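Local coordinates for glucose-inhibited division protein A-related protein, probable oxidoreductase (Thermus thermophilus, PDB 2CUL), which binds flavin-adenine dinucleotide in a Rossmann-type fold and is probably an oxidoreductase related to the glucose-inhibited division protein A, at residues Arg128-Gly133 with Arg177-Ala182; Leu156-Val161 with Lys196-Leu201; Glu57-Pro62 with Ala72-Leu77; Leu22-Val27 with Glu79-Leu84. One frame throughout, in Å; residues are numbered along the deposited sequence.

Contact 1 (Arg128-Gly133 with Arg177-Ala182); sequences RLFLGG and RVRYLA. With FAD (flavin-adenine dinucleotide), chain B.
Arg128 and Arg179 face each other as an antiparallel hydrogen-bonded pair, with Arg128 N giving to Arg179 O at 2.9 Å and Arg179 N returning a bond to Arg128 O. Two residues along the strand, Phe130 and Arg177 repeat the pattern, and the bond from Phe130 N to Arg177 O is 2.8 Å long. Between them Leu129 and Val178 form the non-hydrogen-bonded pair, where Val178 CA also lies 3.3 Å from Arg128 O in a CA-H...O contact. On the face carrying Phe130, three arginines gather round its ring. The guanidinium of Arg177 lies nearly parallel to the ring, the planes 15° apart, and one of its faces rests over Phe130 CB. Arg179 instead brings CG to the ring edge, 3.5 Å from Phe130 CE2, while its guanidinium plane is steeply turned. Glu164 on strand 160-167 forms salt bridges with both Arg177 and Arg179, and a water accepts from Arg179 NH1 and, weakly, from Arg128 NH1. An alanine here removes the ring and would probably leave a gap beside the Arg177 guanidinium and the Arg179 chain, letting both turn more freely. On the other face Leu129 CG packs on Val178 CG2 at 3.8 Å, and Val178 CB meets the flavin methyl C7M of FAD at 3.6 Å. Tyr180 CE2 approaches the second methyl, C8M, at 3.8 Å. The pairing belongs to the four-stranded antiparallel sheet, whose residues Val178 and Tyr180 border the dimethylbenzene end of the flavin.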
# COMPACT_ATOMS: atom_id res chain seq x y z
N ARG A 128 -6.83 -5.24 13.92
CA ARG A 128 -7.01 -5.34 15.36
C ARG A 128 -5.60 -5.55 15.91
O ARG A 128 -4.97 -6.57 15.62
CB ARG A 128 -7.90 -6.52 15.73
CG ARG A 128 -9.24 -6.52 15.02
CD ARG A 128 -10.11 -7.66 15.51
NE ARG A 128 -10.71 -7.38 16.81
CZ ARG A 128 -11.40 -8.26 17.53
NH1 ARG A 128 -11.57 -9.50 17.08
NH2 ARG A 128 -11.93 -7.90 18.69
N LEU A 129 -5.12 -4.58 16.67
CA LEU A 129 -3.77 -4.66 17.24
C LEU A 129 -3.86 -5.05 18.71
O LEU A 129 -4.46 -4.34 19.52
CB LEU A 129 -3.07 -3.31 17.07
CG LEU A 129 -1.56 -3.26 17.34
CD1 LEU A 129 -0.97 -2.06 16.61
CD2 LEU A 129 -1.29 -3.19 18.83
N PHE A 130 -3.26 -6.19 19.04
CA PHE A 130 -3.26 -6.72 20.40
C PHE A 130 -1.94 -6.41 21.10
O PHE A 130 -0.91 -7.00 20.79
CB PHE A 130 -3.49 -8.23 20.36
CG PHE A 130 -4.74 -8.63 19.64
CD1 PHE A 130 -5.97 -8.61 20.29
CD2 PHE A 130 -4.70 -8.98 18.30
CE1 PHE A 130 -7.15 -8.93 19.61
CE2 PHE A 130 -5.87 -9.30 17.60
CZ PHE A 130 -7.09 -9.28 18.27
N LEU A 131 -1.99 -5.48 22.04
CA LEU A 131 -0.81 -5.07 22.80
C LEU A 131 -1.11 -5.11 24.29
O LEU A 131 -1.70 -4.19 24.84
CB LEU A 131 -0.39 -3.66 22.38
CG LEU A 131 0.79 -3.02 23.12
CD1 LEU A 131 1.99 -3.96 23.12
CD2 LEU A 131 1.14 -1.71 22.45
N GLY A 132 -0.68 -6.19 24.94
CA GLY A 132 -0.92 -6.33 26.36
C GLY A 132 -2.39 -6.58 26.64
O GLY A 132 -2.98 -7.53 26.12
N GLY A 133 -2.99 -5.72 27.46
CA GLY A 133 -4.40 -5.88 27.79
C GLY A 133 -5.30 -4.94 27.02
O GLY A 133 -6.41 -4.62 27.48
N ARG A 177 0.59 -8.11 18.31
CA ARG A 177 0.11 -8.83 17.14
C ARG A 177 -0.93 -7.98 16.43
O ARG A 177 -1.62 -7.17 17.05
CB ARG A 177 -0.54 -10.15 17.56
CG ARG A 177 0.42 -11.23 18.01
CD ARG A 177 -0.31 -12.47 18.50
NE ARG A 177 -1.10 -12.22 19.70
CZ ARG A 177 -2.42 -12.06 19.72
NH1 ARG A 177 -3.13 -12.13 18.60
NH2 ARG A 177 -3.04 -11.83 20.87
N VAL A 178 -1.02 -8.15 15.11
CA VAL A 178 -2.02 -7.44 14.34
C VAL A 178 -2.78 -8.43 13.46
O VAL A 178 -2.20 -9.08 12.60
CB VAL A 178 -1.41 -6.37 13.40
CG1 VAL A 178 -2.51 -5.77 12.52
CG2 VAL A 178 -0.75 -5.27 14.21
N ARG A 179 -4.08 -8.57 13.72
CA ARG A 179 -4.91 -9.45 12.91
C ARG A 179 -5.53 -8.53 11.87
O ARG A 179 -6.02 -7.44 12.19
CB ARG A 179 -5.98 -10.13 13.75
CG ARG A 179 -5.41 -11.20 14.67
CD ARG A 179 -6.51 -12.03 15.31
NE ARG A 179 -5.97 -13.09 16.15
CZ ARG A 179 -6.71 -13.98 16.80
NH1 ARG A 179 -8.04 -13.94 16.71
NH2 ARG A 179 -6.13 -14.92 17.54
N TYR A 180 -5.50 -8.96 10.61
CA TYR A 180 -6.03 -8.14 9.54
C TYR A 180 -6.67 -8.99 8.47
O TYR A 180 -6.61 -10.22 8.52
CB TYR A 180 -4.90 -7.30 8.93
CG TYR A 180 -3.82 -8.13 8.27
CD1 TYR A 180 -3.87 -8.39 6.90
CD2 TYR A 180 -2.78 -8.69 9.01
CE1 TYR A 180 -2.91 -9.19 6.28
CE2 TYR A 180 -1.81 -9.49 8.40
CZ TYR A 180 -1.88 -9.74 7.04
OH TYR A 180 -0.94 -10.54 6.43
N LEU A 181 -7.30 -8.33 7.51
CA LEU A 181 -7.95 -9.03 6.42
C LEU A 181 -7.24 -8.78 5.10
O LEU A 181 -6.87 -7.65 4.78
CB LEU A 181 -9.40 -8.57 6.29
CG LEU A 181 -10.32 -8.85 7.48
CD1 LEU A 181 -11.73 -8.38 7.15
CD2 LEU A 181 -10.32 -10.34 7.80
N ALA A 182 -7.05 -9.86 4.34
CA ALA A 182 -6.42 -9.77 3.03
C ALA A 182 -7.46 -10.25 2.02
O ALA A 182 -8.31 -11.07 2.35
CB ALA A 182 -5.19 -10.67 2.97
PA FAD B . 2.34 -1.14 4.61
O1A FAD B . 1.72 -1.35 5.93
O2A FAD B . 3.81 -0.99 4.50
O5B FAD B . 1.68 0.14 3.92
C5B FAD B . 0.26 0.29 3.87
C4B FAD B . -0.00 1.78 3.71
O4B FAD B . -1.37 1.92 3.32
C3B FAD B . 0.17 2.60 5.00
O3B FAD B . 0.98 3.74 4.80
C2B FAD B . -1.24 2.93 5.38
O2B FAD B . -1.42 4.06 6.21
C1B FAD B . -1.91 3.03 4.02
N9A FAD B . -3.36 2.88 4.02
C8A FAD B . -4.09 1.80 4.47
N7A FAD B . -5.40 1.98 4.33
C5A FAD B . -5.52 3.24 3.77
C6A FAD B . -6.65 4.00 3.38
N6A FAD B . -7.89 3.58 3.51
N1A FAD B . -6.42 5.25 2.83
C2A FAD B . -5.13 5.71 2.68
N3A FAD B . -4.01 5.03 3.04
C4A FAD B . -4.26 3.80 3.57
N1 FAD B . 7.97 -7.85 7.51
C2 FAD B . 9.33 -7.76 7.74
O2 FAD B . 10.12 -7.91 6.84
N3 FAD B . 9.77 -7.49 9.04
C4 FAD B . 8.94 -7.31 10.12
O4 FAD B . 9.40 -7.07 11.26
C4X FAD B . 7.55 -7.41 9.89
N5 FAD B . 6.65 -7.25 10.93
C5X FAD B . 5.29 -7.34 10.71
C6 FAD B . 4.40 -7.18 11.78
C7 FAD B . 3.01 -7.25 11.61
C7M FAD B . 2.11 -7.06 12.81
C8 FAD B . 2.49 -7.51 10.29
C8M FAD B . 1.01 -7.60 10.03
C9 FAD B . 3.38 -7.69 9.20
C9A FAD B . 4.78 -7.61 9.38
N10 FAD B . 5.72 -7.78 8.30
C10 FAD B . 7.10 -7.68 8.55
C1' FAD B . 5.26 -8.08 6.88
C2' FAD B . 5.34 -6.97 5.82
O2' FAD B . 6.67 -6.80 5.41
C3' FAD B . 4.79 -5.62 6.32
O3' FAD B . 3.44 -5.73 6.74
C4' FAD B . 4.83 -4.51 5.25
O4' FAD B . 4.60 -3.23 5.83
C5' FAD B . 3.76 -4.82 4.18
O5' FAD B . 3.81 -3.83 3.15
P FAD B . 2.51 -3.17 2.52
O1P FAD B . 3.02 -2.26 1.48
O2P FAD B . 1.54 -4.23 2.08
O3P FAD B . 1.83 -2.37 3.70
O HOH W 1 -9.65 -11.73 15.87

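Contact 2 (Leu156-Val161 with Lys196-Leu201); sequences LGFRFV and KRLEGL
Arg197 lays its aliphatic chain over the ring of Phe158, with CD almost above the ring centre, 3.6 Å from the centroid, in a CH-pi contact. CG stands anti to the backbone N (chi1 -175°), and a bend at chi3 (-66°) turns the chain at its far end. One face of the guanidinium then covers the carbonyl of Gly157, CZ lying 3.3 Å from Gly157 O; the oxygen sits above the plane, and the N-H groups do not bond to it. Arg197 NH2 makes its salt bridge with Glu187, which also accepts from the backbone N of Arg159. Gly157 ends the preceding helix in a Schellman motif, its positive phi turning the chain toward strand 160-167 and setting Phe158 against the loop 196-201. Leu198 comes next, with CD1 at the edge of the Phe158 ring, 3.9 Å from CE2, and more loosely beside Leu156 CD1. An alanine at Phe158 would probably open a gap beside Leu198 and Leu201 and under the Arg197 chain. Beyond the turn at Gly200, Leu201 meets the same ring tip to tip, CD2 lying 3.8 Å from Phe158 CZ, just where strand 201-203 enters the mixed sheet.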
# COMPACT_ATOMS: atom_id res chain seq x y z
N LEU A 156 -19.49 -4.14 -1.58
CA LEU A 156 -19.42 -4.42 -3.01
C LEU A 156 -19.34 -5.91 -3.31
O LEU A 156 -19.46 -6.32 -4.47
CB LEU A 156 -18.23 -3.69 -3.64
CG LEU A 156 -18.31 -2.15 -3.59
CD1 LEU A 156 -17.02 -1.55 -4.14
CD2 LEU A 156 -19.50 -1.68 -4.40
N GLY A 157 -19.13 -6.71 -2.28
CA GLY A 157 -19.07 -8.15 -2.47
C GLY A 157 -17.71 -8.82 -2.35
O GLY A 157 -17.61 -10.05 -2.43
N PHE A 158 -16.65 -8.04 -2.16
CA PHE A 158 -15.32 -8.61 -2.04
C PHE A 158 -15.19 -9.56 -0.85
O PHE A 158 -15.72 -9.30 0.23
CB PHE A 158 -14.27 -7.50 -1.93
CG PHE A 158 -13.98 -6.81 -3.22
CD1 PHE A 158 -13.09 -7.37 -4.14
CD2 PHE A 158 -14.60 -5.61 -3.54
CE1 PHE A 158 -12.83 -6.74 -5.36
CE2 PHE A 158 -14.35 -4.97 -4.75
CZ PHE A 158 -13.46 -5.53 -5.66
N ARG A 159 -14.49 -10.67 -1.07
CA ARG A 159 -14.26 -11.68 -0.04
C ARG A 159 -12.86 -11.52 0.56
O ARG A 159 -11.92 -11.17 -0.14
CB ARG A 159 -14.38 -13.09 -0.63
CG ARG A 159 -15.76 -13.44 -1.17
CD ARG A 159 -16.83 -13.32 -0.10
NE ARG A 159 -17.94 -14.23 -0.35
CZ ARG A 159 -19.03 -14.30 0.41
NH1 ARG A 159 -19.17 -13.51 1.46
NH2 ARG A 159 -19.99 -15.18 0.12
N PHE A 160 -12.74 -11.81 1.85
CA PHE A 160 -11.46 -11.68 2.55
C PHE A 160 -11.14 -12.90 3.42
O PHE A 160 -12.02 -13.68 3.77
CB PHE A 160 -11.49 -10.45 3.45
CG PHE A 160 -11.72 -9.16 2.72
CD1 PHE A 160 -10.64 -8.42 2.23
CD2 PHE A 160 -13.01 -8.71 2.47
CE1 PHE A 160 -10.85 -7.24 1.52
CE2 PHE A 160 -13.23 -7.53 1.77
CZ PHE A 160 -12.15 -6.79 1.29
N VAL A 161 -9.86 -13.04 3.75
CA VAL A 161 -9.40 -14.12 4.61
C VAL A 161 -8.64 -13.47 5.76
O VAL A 161 -8.04 -12.41 5.60
CB VAL A 161 -8.46 -15.11 3.86
CG1 VAL A 161 -9.23 -15.80 2.75
CG2 VAL A 161 -7.26 -14.38 3.29
N LYS A 196 -10.07 -8.91 -10.26
CA LYS A 196 -11.02 -9.17 -11.34
C LYS A 196 -12.50 -8.89 -11.13
O LYS A 196 -13.26 -8.85 -12.11
CB LYS A 196 -10.86 -10.61 -11.82
CG LYS A 196 -11.19 -11.66 -10.77
CD LYS A 196 -11.11 -13.06 -11.35
CE LYS A 196 -11.35 -14.11 -10.29
NZ LYS A 196 -12.68 -13.95 -9.63
N ARG A 197 -12.93 -8.71 -9.89
CA ARG A 197 -14.34 -8.44 -9.61
C ARG A 197 -14.81 -7.18 -10.33
O ARG A 197 -15.97 -7.09 -10.75
CB ARG A 197 -14.56 -8.31 -8.10
CG ARG A 197 -16.02 -8.15 -7.69
CD ARG A 197 -16.17 -8.21 -6.17
NE ARG A 197 -15.84 -9.53 -5.64
CZ ARG A 197 -16.71 -10.53 -5.52
NH1 ARG A 197 -17.98 -10.37 -5.88
NH2 ARG A 197 -16.32 -11.70 -5.02
N LEU A 198 -13.92 -6.21 -10.47
CA LEU A 198 -14.25 -4.96 -11.15
C LEU A 198 -13.16 -4.65 -12.17
O LEU A 198 -12.14 -5.34 -12.23
CB LEU A 198 -14.35 -3.82 -10.13
CG LEU A 198 -15.44 -3.99 -9.07
CD1 LEU A 198 -15.29 -2.93 -7.98
CD2 LEU A 198 -16.81 -3.88 -9.73
N GLU A 199 -13.37 -3.62 -12.98
CA GLU A 199 -12.39 -3.24 -14.00
C GLU A 199 -11.47 -2.12 -13.51
O GLU A 199 -11.86 -1.31 -12.67
CB GLU A 199 -13.11 -2.78 -15.27
CG GLU A 199 -13.94 -3.86 -15.94
CD GLU A 199 -13.09 -5.02 -16.43
OE1 GLU A 199 -12.12 -4.78 -17.19
OE2 GLU A 199 -13.39 -6.17 -16.07
N GLY A 200 -10.25 -2.09 -14.06
CA GLY A 200 -9.27 -1.07 -13.72
C GLY A 200 -8.73 -1.09 -12.30
O GLY A 200 -8.09 -0.13 -11.87
N LEU A 201 -8.96 -2.19 -11.58
CA LEU A 201 -8.54 -2.32 -10.19
C LEU A 201 -7.42 -3.33 -9.99
O LEU A 201 -7.49 -4.45 -10.48
CB LEU A 201 -9.75 -2.73 -9.34
CG LEU A 201 -9.56 -2.78 -7.82
CD1 LEU A 201 -9.27 -1.38 -7.30
CD2 LEU A 201 -10.83 -3.33 -7.18

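Contact 3 (Glu57-Pro62 with Ala72-Leu77); sequences ERAYDP and ARAKYL
Arg73 reaches Ala59 O because its chain, with CG anti to the carbonyl carbon (chi1 -71°), bends at chi3 (-55°) to place NE toward the end of helix 55-59. NE and NH2 then hold that one oxygen side-on, at 2.8 Å from Arg73 NE and 2.9 Å from Arg73 NH2 to Ala59 O. The oxygen lies close to the guanidinium plane, so the two bonds together limit rotation of the group. Asp61 lays CB over the centre of one guanidinium face, with CB 3.5 Å from Arg73 NH2. The carboxylate is not paired with Arg73: OD2 stands 4.5 Å from Arg73 NH1, well out of the guanidinium plane, and OD1 accepts from Lys63 N. A water takes up Arg58 O as acceptor and receives a weak bond from Arg73 NE. Beside this polar group the helices meet through small residues, Ala59 CB lying 3.9 Å from Ala74 CB. Leu77 CD1 reaches the Arg58-Ala59 backbone and comes within 3.9 Å of Arg58 CB. In this way the end of helix 55-59 is fastened to the middle of helix 67-79, whose Ala74 also touches Met40 in a loop.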
# COMPACT_ATOMS: atom_id res chain seq x y z
N GLU A 57 16.19 -0.70 -0.83
CA GLU A 57 17.65 -0.72 -0.71
C GLU A 57 18.21 0.68 -0.53
O GLU A 57 19.08 0.92 0.31
CB GLU A 57 18.27 -1.38 -1.94
CG GLU A 57 19.80 -1.39 -1.92
CD GLU A 57 20.40 -2.18 -3.07
OE1 GLU A 57 20.14 -1.84 -4.24
OE2 GLU A 57 21.15 -3.14 -2.79
N ARG A 58 17.71 1.62 -1.32
CA ARG A 58 18.17 3.01 -1.25
C ARG A 58 17.88 3.67 0.09
O ARG A 58 18.66 4.51 0.55
CB ARG A 58 17.55 3.82 -2.39
CG ARG A 58 17.89 3.28 -3.77
CD ARG A 58 16.95 3.81 -4.84
NE ARG A 58 17.12 3.12 -6.11
CZ ARG A 58 17.94 3.51 -7.08
NH1 ARG A 58 18.68 4.60 -6.94
NH2 ARG A 58 18.03 2.79 -8.20
N ALA A 59 16.76 3.31 0.71
CA ALA A 59 16.37 3.90 1.99
C ALA A 59 17.15 3.37 3.18
O ALA A 59 17.20 4.00 4.23
CB ALA A 59 14.87 3.69 2.21
N TYR A 60 17.75 2.20 3.03
CA TYR A 60 18.52 1.57 4.09
C TYR A 60 19.81 2.31 4.45
O TYR A 60 20.49 2.84 3.58
CB TYR A 60 18.86 0.13 3.69
CG TYR A 60 19.74 -0.61 4.67
CD1 TYR A 60 19.24 -1.05 5.89
CD2 TYR A 60 21.07 -0.92 4.35
CE1 TYR A 60 20.04 -1.77 6.78
CE2 TYR A 60 21.87 -1.64 5.22
CZ TYR A 60 21.35 -2.06 6.44
OH TYR A 60 22.13 -2.80 7.30
N ASP A 61 20.14 2.32 5.74
CA ASP A 61 21.36 2.94 6.24
C ASP A 61 21.94 1.94 7.23
O ASP A 61 21.39 1.72 8.30
CB ASP A 61 21.06 4.26 6.96
CG ASP A 61 22.32 4.97 7.42
OD1 ASP A 61 23.38 4.31 7.54
OD2 ASP A 61 22.26 6.19 7.68
N PRO A 62 23.07 1.30 6.87
CA PRO A 62 23.69 0.32 7.77
C PRO A 62 24.16 0.88 9.11
O PRO A 62 24.46 0.13 10.03
CB PRO A 62 24.83 -0.23 6.93
CG PRO A 62 25.24 0.94 6.12
CD PRO A 62 23.91 1.53 5.68
N ALA A 72 11.62 8.38 7.33
CA ALA A 72 11.93 9.72 6.83
C ALA A 72 12.80 9.71 5.59
O ALA A 72 12.57 10.49 4.66
CB ALA A 72 12.60 10.55 7.94
N ARG A 73 13.81 8.84 5.55
CA ARG A 73 14.68 8.76 4.39
C ARG A 73 13.92 8.26 3.16
O ARG A 73 14.10 8.78 2.05
CB ARG A 73 15.88 7.84 4.66
CG ARG A 73 16.90 8.42 5.65
CD ARG A 73 18.20 7.63 5.59
NE ARG A 73 17.96 6.21 5.80
CZ ARG A 73 17.78 5.64 6.99
NH1 ARG A 73 17.83 6.38 8.09
NH2 ARG A 73 17.52 4.35 7.07
N ALA A 74 13.05 7.28 3.36
CA ALA A 74 12.26 6.73 2.26
C ALA A 74 11.31 7.79 1.73
O ALA A 74 11.17 7.97 0.52
CB ALA A 74 11.48 5.51 2.74
N LYS A 75 10.66 8.50 2.64
CA LYS A 75 9.72 9.55 2.26
C LYS A 75 10.42 10.60 1.41
O LYS A 75 9.92 11.01 0.37
CB LYS A 75 9.13 10.20 3.52
CG LYS A 75 8.14 11.33 3.27
CD LYS A 75 7.45 11.72 4.57
CE LYS A 75 6.58 12.96 4.43
NZ LYS A 75 7.40 14.19 4.27
N TYR A 76 11.61 11.03 1.85
CA TYR A 76 12.37 12.04 1.13
C TYR A 76 12.75 11.58 -0.28
O TYR A 76 12.73 12.36 -1.23
CB TYR A 76 13.62 12.42 1.92
CG TYR A 76 14.32 13.64 1.38
CD1 TYR A 76 13.72 14.89 1.44
CD2 TYR A 76 15.58 13.54 0.79
CE1 TYR A 76 14.35 16.02 0.92
CE2 TYR A 76 16.22 14.66 0.27
CZ TYR A 76 15.60 15.90 0.34
OH TYR A 76 16.23 17.01 -0.17
N LEU A 77 13.10 10.30 -0.40
CA LEU A 77 13.46 9.75 -1.71
C LEU A 77 12.27 9.83 -2.66
O LEU A 77 12.42 10.18 -3.83
CB LEU A 77 13.94 8.30 -1.56
CG LEU A 77 15.36 8.12 -1.01
CD1 LEU A 77 15.60 6.67 -0.63
CD2 LEU A 77 16.36 8.58 -2.06
O HOH W 2 18.91 6.25 2.75

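Contact 4 (Leu22-Val27 with Glu79-Leu84); sequences LAQKGV and EGLRPL
Ala23 points its methyl toward the turn 81-84 and is met there by three side chains. Leu81 meets it with CD1 3.9 Å from Ala23 CB and its own CB scarcely farther away. Leu84 adds its CB at 4.2 Å from Ala23 CB, and Pro83 presents CB to the same methyl more loosely. The proline ring is chiefly turned to the backbone: Pro83 CG lies 3.5 Å from Ala23 O, and Pro83 CB 3.3 Å from Val27 O. Pro83 CG also rests against Gly26 CA, at 4.0 Å. Gln24 starts off away from the turn, yet a bend at chi2 (-65°) turns CD back, and the Gln24 side chain crosses that of Leu81 at about a right angle. A type I beta turn from Leu81 to Leu84, with Leu84 N bonded to Leu81 O, brings Leu81, Pro83 and Leu84 together against the helix end. Across the contact, helix 13-24 ends in a Schellman motif, Gly26 with positive phi as its C-prime residue, Val27 N bonding to Leu22 O and Gly26 N to Ala23 O. The link between helix 67-79 and strand 84-97 is seated here against the C-terminal end of helix 13-24, Leu81 also touching Phe20 and Leu84 also touching Ala19. The carbonyl of Pro83 is further bonded to the backbone of Val29 in strand 29-33, the neighbour of strand 84-97 in the mixed sheet.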
# COMPACT_ATOMS: atom_id res chain seq x y z
N LEU A 22 7.54 3.16 -11.38
CA LEU A 22 6.70 3.76 -12.40
C LEU A 22 7.22 5.16 -12.68
O LEU A 22 7.35 5.56 -13.84
CB LEU A 22 5.24 3.85 -11.92
CG LEU A 22 4.46 2.53 -11.89
CD1 LEU A 22 3.09 2.77 -11.28
CD2 LEU A 22 4.33 1.97 -13.30
N ALA A 23 7.53 5.90 -11.62
CA ALA A 23 8.03 7.26 -11.76
C ALA A 23 9.37 7.31 -12.49
O ALA A 23 9.64 8.25 -13.24
CB ALA A 23 8.15 7.91 -10.39
N GLN A 24 10.21 6.30 -12.26
CA GLN A 24 11.51 6.23 -12.92
C GLN A 24 11.32 6.19 -14.43
O GLN A 24 12.19 6.64 -15.19
CB GLN A 24 12.27 4.98 -12.47
CG GLN A 24 12.71 4.99 -11.02
CD GLN A 24 13.73 6.06 -10.73
OE1 GLN A 24 14.81 6.09 -11.33
NE2 GLN A 24 13.41 6.95 -9.80
N LYS A 25 10.19 5.65 -14.86
CA LYS A 25 9.87 5.53 -16.28
C LYS A 25 9.00 6.66 -16.82
O LYS A 25 8.52 6.60 -17.95
CB LYS A 25 9.20 4.18 -16.56
CG LYS A 25 10.12 2.99 -16.36
CD LYS A 25 11.27 3.00 -17.35
CE LYS A 25 12.25 1.86 -17.11
NZ LYS A 25 12.94 1.99 -15.79
N GLY A 26 8.78 7.68 -16.00
CA GLY A 26 8.00 8.83 -16.43
C GLY A 26 6.49 8.73 -16.31
O GLY A 26 5.77 9.63 -16.76
N VAL A 27 5.99 7.64 -15.73
CA VAL A 27 4.56 7.47 -15.56
C VAL A 27 4.05 8.48 -14.54
O VAL A 27 4.68 8.70 -13.51
CB VAL A 27 4.22 6.05 -15.08
CG1 VAL A 27 2.71 5.89 -14.89
CG2 VAL A 27 4.72 5.03 -16.10
N GLU A 79 9.80 11.92 -2.52
CA GLU A 79 9.52 13.31 -2.82
C GLU A 79 10.45 13.89 -3.88
O GLU A 79 10.19 14.98 -4.41
CB GLU A 79 9.59 14.13 -1.52
CG GLU A 79 8.59 13.64 -0.49
CD GLU A 79 8.76 14.27 0.88
OE1 GLU A 79 9.91 14.60 1.25
OE2 GLU A 79 7.75 14.40 1.60
N GLY A 80 11.51 13.16 -4.22
CA GLY A 80 12.45 13.63 -5.22
C GLY A 80 12.13 13.17 -6.63
O GLY A 80 12.81 13.57 -7.58
N LEU A 81 11.10 12.34 -6.78
CA LEU A 81 10.70 11.82 -8.08
C LEU A 81 9.71 12.79 -8.75
O LEU A 81 8.58 12.93 -8.30
CB LEU A 81 10.06 10.44 -7.92
CG LEU A 81 10.91 9.42 -7.17
CD1 LEU A 81 10.14 8.12 -6.99
CD2 LEU A 81 12.21 9.18 -7.93
N ARG A 82 10.16 13.42 -9.82
CA ARG A 82 9.35 14.40 -10.56
C ARG A 82 7.95 13.96 -11.00
O ARG A 82 6.97 14.69 -10.79
CB ARG A 82 10.13 14.88 -11.79
CG ARG A 82 11.53 15.38 -11.47
CD ARG A 82 11.54 16.87 -11.24
NE ARG A 82 11.25 17.62 -12.46
CZ ARG A 82 11.99 17.57 -13.56
NH1 ARG A 82 13.08 16.81 -13.59
NH2 ARG A 82 11.65 18.27 -14.63
N PRO A 83 7.82 12.78 -11.61
CA PRO A 83 6.51 12.31 -12.07
C PRO A 83 5.57 11.82 -10.97
O PRO A 83 4.44 11.43 -11.25
CB PRO A 83 6.86 11.18 -13.04
CG PRO A 83 8.29 11.46 -13.44
CD PRO A 83 8.89 11.92 -12.15
N LEU A 84 6.05 11.83 -9.73
CA LEU A 84 5.25 11.36 -8.62
C LEU A 84 4.67 12.45 -7.75
O LEU A 84 5.36 13.41 -7.41
CB LEU A 84 6.09 10.43 -7.74
CG LEU A 84 5.42 9.90 -6.46
CD1 LEU A 84 4.17 9.09 -6.83
CD2 LEU A 84 6.41 9.04 -5.69

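From the N terminus, the end of helix 13-24 is the first partner to be met, and contact 4 closes a long loop when the chain returns at 79-84, just ahead of strand 84-97. Contact 3 falls within that loop, joining helix 55-59 to helix 67-79; its centre lies about 16 Å from that of contact 4. Both precede contacts 1 and 2, which cross: 128-133, 156-161, 177-182 and 196-201 follow in turn along the chain. Contact 1 pairs strands of the four-stranded sheet; contact 2 ties the link between helix 148-155 and strand 160-167, an edge strand of that sheet, to the loop leading into the mixed sheet. The two touch where Ala182 O probably accepts from Val161 N.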